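Long-range contacts in malonyl-CoA decarboxylase (PDB 4KSA), which probably catalyses the decarboxylation of malonyl-CoA to acetyl-CoA, releasing carbon dioxide: residues A[187-192]-A[225-230]; A[215-220]-A[232-237]. All coordinates share one frame; numbering follows the deposited sequence.

Contact 1 (A[187-192]-A[225-230]); sequences LEKIIR and VDEPLI
Lys189 lays the outer half of its side chain across the carboxylate of Glu227. Its CD lies 3.3 Å from Glu227 OE2, and its CE sits 3.4 Å from the backbone O of Asp226, its methylenes lying against the loop. The lysine chain leaves the helix with CG beside its own backbone N and runs extended until it bends at the last torsion (chi4 -73°), which sets the ammonium beside the acid. There NZ forms a salt bridge with Glu227 OE1 at 3.3 Å, a weak hydrogen bond. Glu227 in turn starts with CG anti to its backbone N (chi1 -162°) and folds back at chi2, bringing its carboxylate over the lysine. OE2 has a stronger partner in the hydroxyl of Tyr193, the residue that follows on the helix, which together with the weak bond at OE1 probably limits how far the carboxylate can turn.

Beside Lys189 on the helix, Ile190 makes an apolar contact: its CD1 meets Pro228 CG at 3.9 Å, two buried groups crossing at an angle. A proline suits this loop because its ring offers a rigid hydrocarbon surface and has no N-H to satisfy. An alanine in place of Lys189 would probably leave Glu227 OE1 without its positive mate and open a gap beside the Asp226 carbonyl. Nearby, Asp226 pairs with Arg23, so the loop's second acid is tied elsewhere. The weak salt bridge thus lies on the partly exposed side and the Ile190-Pro228 contact on the buried side, so the charge pair probably adds only modestly to the apolar contact.

Contact 2 (A[215-220]-A[232-237]); sequences RCYGFF and VEVALT
Arg215 and Val234 face each other as an antiparallel hydrogen-bonded pair, the backbone N of each bonding to the O of the other. The bond from Val234 N to Arg215 O (2.8 Å) is noticeably bent, with an N-H...O angle of 134°. Two residues on, Tyr217 and Val232 close a second ring of bonds, both nearly straight, the shorter running from Tyr217 N to Val232 O at 2.7 Å. Between them Cys216 and Glu233 form the non-hydrogen-bonded pair, and the CA of Cys216 makes a C-H...O contact of 3.0 Å with Val232 O, which also accepts from Tyr217 N.

On the face carrying Arg215, Tyr217, Val232 and Val234, the valine methyls lie against the edges of aromatic rings. Val234 CG2 approaches the Tyr217 ring at CE2 (4.3 Å), and Val232 CG2 likewise meets the edge of Phe219. Beta-branched valines suit such a strand, where the extended backbone accommodates them. These strands are the two arms of a beta hairpin within the mixed sheet of the C-terminal domain, which is related to the acetyltransferase fold.

Leu236 CD2 lies over one face of the Arg215 guanidinium, toward its rim, and 3.7 Å from Arg215 CG. A bend at chi2 (-113°) carries the arginine past this methyl, and Glu295 beyond takes NH2 in a salt bridge. Helix 284-295 covers this face, with Val288 and Ile292 against Tyr217. On the face of Cys216 and Glu233, the buried Glu233 OE1 pairs with Arg208 and OE2 bonds to Ser267 of the neighbouring strand; the Arg208 charge probably also eases the nearness of Glu194.

In the fold
Contacts 1 and 2 have centres about 13 Å apart and share the beta hairpin of strands 214-220 and 230-237: contact 2 pairs its arms, while contact 1 fastens the connecting loop to helix 184-193. Along the chain the segments alternate, 187-192, 215-220, 225-230 and 232-237. Phe219 O probably accepts from Leu229 N (2.8 Å) and Phe219 N probably gives to Ile230 O, carrying the ladder toward the turn, while Pro228 packs on Phe220. Strands 174-178 and 262-270 flank the hairpin in the same sheet. Helix 184-193 also meets a second subunit, where Glu188 pairs with Arg206 of that subunit, which probably places the hairpin loop one helix away from the subunit interface.

Contact 1 (A[187-192]-A[225-230])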
# COMPACT_ATOMS: atom_id res chain seq x y z
N LEU A 187 -4.88 -18.98 -0.62
CA LEU A 187 -5.07 -20.09 0.30
C LEU A 187 -5.64 -21.30 -0.41
O LEU A 187 -5.35 -22.43 -0.04
CB LEU A 187 -5.98 -19.69 1.47
CG LEU A 187 -5.27 -18.80 2.50
CD1 LEU A 187 -6.23 -18.56 3.62
CD2 LEU A 187 -4.00 -19.46 3.04
N GLU A 188 -6.45 -21.06 -1.43
CA GLU A 188 -7.06 -22.14 -2.19
C GLU A 188 -5.98 -22.98 -2.85
O GLU A 188 -6.00 -24.20 -2.79
CB GLU A 188 -8.01 -21.55 -3.24
CG GLU A 188 -8.86 -22.55 -4.00
CD GLU A 188 -10.05 -21.88 -4.69
OE1 GLU A 188 -11.18 -21.96 -4.16
OE2 GLU A 188 -9.85 -21.25 -5.76
N LYS A 189 -5.02 -22.30 -3.48
CA LYS A 189 -3.91 -23.00 -4.13
C LYS A 189 -3.14 -23.78 -3.07
O LYS A 189 -2.75 -24.91 -3.31
CB LYS A 189 -2.97 -22.01 -4.80
CG LYS A 189 -3.60 -21.11 -5.86
CD LYS A 189 -2.58 -20.08 -6.32
CE LYS A 189 -3.20 -18.99 -7.18
NZ LYS A 189 -3.56 -19.42 -8.56
N ILE A 190 -2.93 -23.18 -1.90
CA ILE A 190 -2.20 -23.82 -0.81
C ILE A 190 -2.87 -25.13 -0.38
O ILE A 190 -2.19 -26.07 0.01
CB ILE A 190 -2.09 -22.89 0.43
CG1 ILE A 190 -1.14 -21.72 0.14
CG2 ILE A 190 -1.57 -23.67 1.63
CD1 ILE A 190 0.32 -22.12 0.08
N ILE A 191 -4.19 -25.18 -0.45
CA ILE A 191 -4.91 -26.38 -0.06
C ILE A 191 -4.57 -27.53 -1.01
O ILE A 191 -4.86 -28.68 -0.73
CB ILE A 191 -6.44 -26.15 -0.07
CG1 ILE A 191 -6.81 -25.03 0.92
CG2 ILE A 191 -7.17 -27.43 0.30
CD1 ILE A 191 -8.30 -24.68 0.96
N ARG A 192 -3.93 -27.21 -2.13
CA ARG A 192 -3.56 -28.23 -3.09
C ARG A 192 -2.07 -28.57 -3.02
O ARG A 192 -1.68 -29.69 -3.30
CB ARG A 192 -3.93 -27.76 -4.50
CG ARG A 192 -3.50 -28.71 -5.60
CD ARG A 192 -4.02 -28.27 -6.97
NE ARG A 192 -3.62 -26.91 -7.33
CZ ARG A 192 -4.30 -25.81 -7.02
NH1 ARG A 192 -3.85 -24.61 -7.40
NH2 ARG A 192 -5.43 -25.90 -6.33
N VAL A 225 1.91 -14.02 -10.61
CA VAL A 225 1.07 -13.36 -9.65
C VAL A 225 0.22 -14.30 -8.80
O VAL A 225 -0.37 -15.24 -9.31
CB VAL A 225 0.15 -12.34 -10.36
CG1 VAL A 225 -1.14 -12.13 -9.57
CG2 VAL A 225 0.91 -11.00 -10.52
N ASP A 226 0.18 -14.01 -7.49
CA ASP A 226 -0.57 -14.77 -6.52
C ASP A 226 -0.13 -16.21 -6.39
O ASP A 226 -0.83 -17.01 -5.80
CB ASP A 226 -2.07 -14.74 -6.85
CG ASP A 226 -2.72 -13.41 -6.48
OD1 ASP A 226 -3.84 -13.13 -6.97
OD2 ASP A 226 -2.13 -12.66 -5.68
N GLU A 227 1.02 -16.54 -6.93
CA GLU A 227 1.45 -17.92 -6.89
C GLU A 227 2.64 -18.22 -5.97
O GLU A 227 3.76 -17.73 -6.18
CB GLU A 227 1.74 -18.37 -8.33
CG GLU A 227 1.79 -19.87 -8.51
CD GLU A 227 0.46 -20.53 -8.25
OE1 GLU A 227 -0.47 -20.35 -9.07
OE2 GLU A 227 0.34 -21.24 -7.22
N PRO A 228 2.42 -19.01 -4.90
CA PRO A 228 3.52 -19.34 -3.98
C PRO A 228 4.47 -20.38 -4.61
O PRO A 228 4.11 -21.55 -4.74
CB PRO A 228 2.79 -19.85 -2.73
CG PRO A 228 1.59 -20.50 -3.28
CD PRO A 228 1.13 -19.53 -4.38
N LEU A 229 5.65 -19.94 -5.02
CA LEU A 229 6.62 -20.82 -5.66
C LEU A 229 7.23 -21.84 -4.70
O LEU A 229 7.25 -23.05 -4.96
CB LEU A 229 7.71 -19.97 -6.30
CG LEU A 229 7.14 -18.85 -7.16
CD1 LEU A 229 8.26 -18.19 -7.95
CD2 LEU A 229 6.07 -19.42 -8.09
N ILE A 230 7.75 -21.33 -3.59
CA ILE A 230 8.35 -22.16 -2.57
C ILE A 230 7.53 -21.96 -1.31
O ILE A 230 7.37 -20.83 -0.86
CB ILE A 230 9.78 -21.75 -2.31
CG1 ILE A 230 10.57 -21.90 -3.61
CG2 ILE A 230 10.37 -22.57 -1.19
CD1 ILE A 230 11.94 -21.31 -3.58

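Contact 2 (A[215-220]-A[232-237])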
# COMPACT_ATOMS: atom_id res chain seq x y z
N ARG A 215 3.79 -22.10 11.66
CA ARG A 215 3.95 -20.94 10.79
C ARG A 215 4.50 -21.35 9.44
O ARG A 215 5.56 -21.95 9.38
CB ARG A 215 4.95 -19.95 11.38
CG ARG A 215 4.54 -19.31 12.65
CD ARG A 215 4.29 -17.83 12.46
NE ARG A 215 4.25 -17.13 13.74
CZ ARG A 215 3.48 -17.50 14.77
NH1 ARG A 215 2.69 -18.57 14.66
NH2 ARG A 215 3.51 -16.82 15.91
N CYS A 216 3.80 -21.05 8.35
CA CYS A 216 4.33 -21.38 7.03
C CYS A 216 4.52 -20.12 6.22
O CYS A 216 3.77 -19.15 6.36
CB CYS A 216 3.44 -22.36 6.29
SG CYS A 216 1.74 -22.11 6.64
N TYR A 217 5.53 -20.15 5.37
CA TYR A 217 5.85 -19.01 4.55
C TYR A 217 5.78 -19.35 3.07
O TYR A 217 5.71 -20.52 2.67
CB TYR A 217 7.24 -18.52 4.93
CG TYR A 217 7.30 -18.12 6.38
CD1 TYR A 217 6.94 -16.84 6.78
CD2 TYR A 217 7.63 -19.05 7.37
CE1 TYR A 217 6.89 -16.49 8.12
CE2 TYR A 217 7.59 -18.70 8.73
CZ TYR A 217 7.21 -17.42 9.09
OH TYR A 217 7.12 -17.06 10.42
N GLY A 218 5.78 -18.30 2.25
CA GLY A 218 5.72 -18.49 0.82
C GLY A 218 6.64 -17.52 0.13
O GLY A 218 6.89 -16.43 0.63
N PHE A 219 7.16 -17.94 -1.02
CA PHE A 219 8.01 -17.08 -1.83
C PHE A 219 7.23 -16.74 -3.09
O PHE A 219 6.75 -17.63 -3.80
CB PHE A 219 9.33 -17.76 -2.15
CG PHE A 219 10.32 -17.69 -1.03
CD1 PHE A 219 11.04 -16.52 -0.81
CD2 PHE A 219 10.48 -18.76 -0.15
CE1 PHE A 219 11.91 -16.42 0.27
CE2 PHE A 219 11.34 -18.66 0.93
CZ PHE A 219 12.06 -17.50 1.15
N PHE A 220 7.08 -15.45 -3.35
CA PHE A 220 6.32 -15.00 -4.49
C PHE A 220 7.20 -14.20 -5.42
O PHE A 220 8.12 -13.52 -4.99
CB PHE A 220 5.16 -14.11 -4.03
CG PHE A 220 4.12 -14.83 -3.22
CD1 PHE A 220 2.96 -15.31 -3.81
CD2 PHE A 220 4.34 -15.10 -1.87
CE1 PHE A 220 2.02 -16.06 -3.08
CE2 PHE A 220 3.40 -15.86 -1.12
CZ PHE A 220 2.23 -16.34 -1.74
N VAL A 232 7.25 -22.94 2.65
CA VAL A 232 8.02 -23.41 3.80
C VAL A 232 7.19 -23.56 5.08
O VAL A 232 6.63 -22.60 5.58
CB VAL A 232 9.18 -22.44 4.08
CG1 VAL A 232 10.06 -22.98 5.19
CG2 VAL A 232 9.99 -22.25 2.84
N GLU A 233 7.12 -24.77 5.61
CA GLU A 233 6.36 -25.03 6.84
C GLU A 233 7.27 -25.12 8.07
O GLU A 233 8.30 -25.79 8.05
CB GLU A 233 5.54 -26.30 6.68
CG GLU A 233 4.56 -26.20 5.54
CD GLU A 233 3.68 -27.41 5.43
OE1 GLU A 233 2.91 -27.65 6.39
OE2 GLU A 233 3.75 -28.12 4.40
N VAL A 234 6.89 -24.42 9.13
CA VAL A 234 7.70 -24.38 10.35
C VAL A 234 6.90 -24.72 11.61
O VAL A 234 5.69 -24.51 11.66
CB VAL A 234 8.33 -22.99 10.55
CG1 VAL A 234 9.18 -22.97 11.79
CG2 VAL A 234 9.17 -22.62 9.34
N ALA A 235 7.59 -25.24 12.62
CA ALA A 235 6.98 -25.57 13.91
C ALA A 235 7.74 -24.86 15.02
O ALA A 235 8.97 -24.91 15.07
CB ALA A 235 7.02 -27.08 14.13
N LEU A 236 7.01 -24.16 15.89
CA LEU A 236 7.62 -23.45 17.02
C LEU A 236 7.75 -24.42 18.19
O LEU A 236 6.76 -25.01 18.64
CB LEU A 236 6.77 -22.26 17.43
CG LEU A 236 6.82 -21.00 16.56
CD1 LEU A 236 7.97 -21.10 15.57
CD2 LEU A 236 5.47 -20.82 15.85
N THR A 237 8.98 -24.59 18.69
CA THR A 237 9.21 -25.54 19.78
C THR A 237 10.28 -25.13 20.79
O THR A 237 10.88 -24.05 20.71
CB THR A 237 9.62 -26.91 19.23
OG1 THR A 237 10.95 -26.82 18.69
CG2 THR A 237 8.65 -27.37 18.13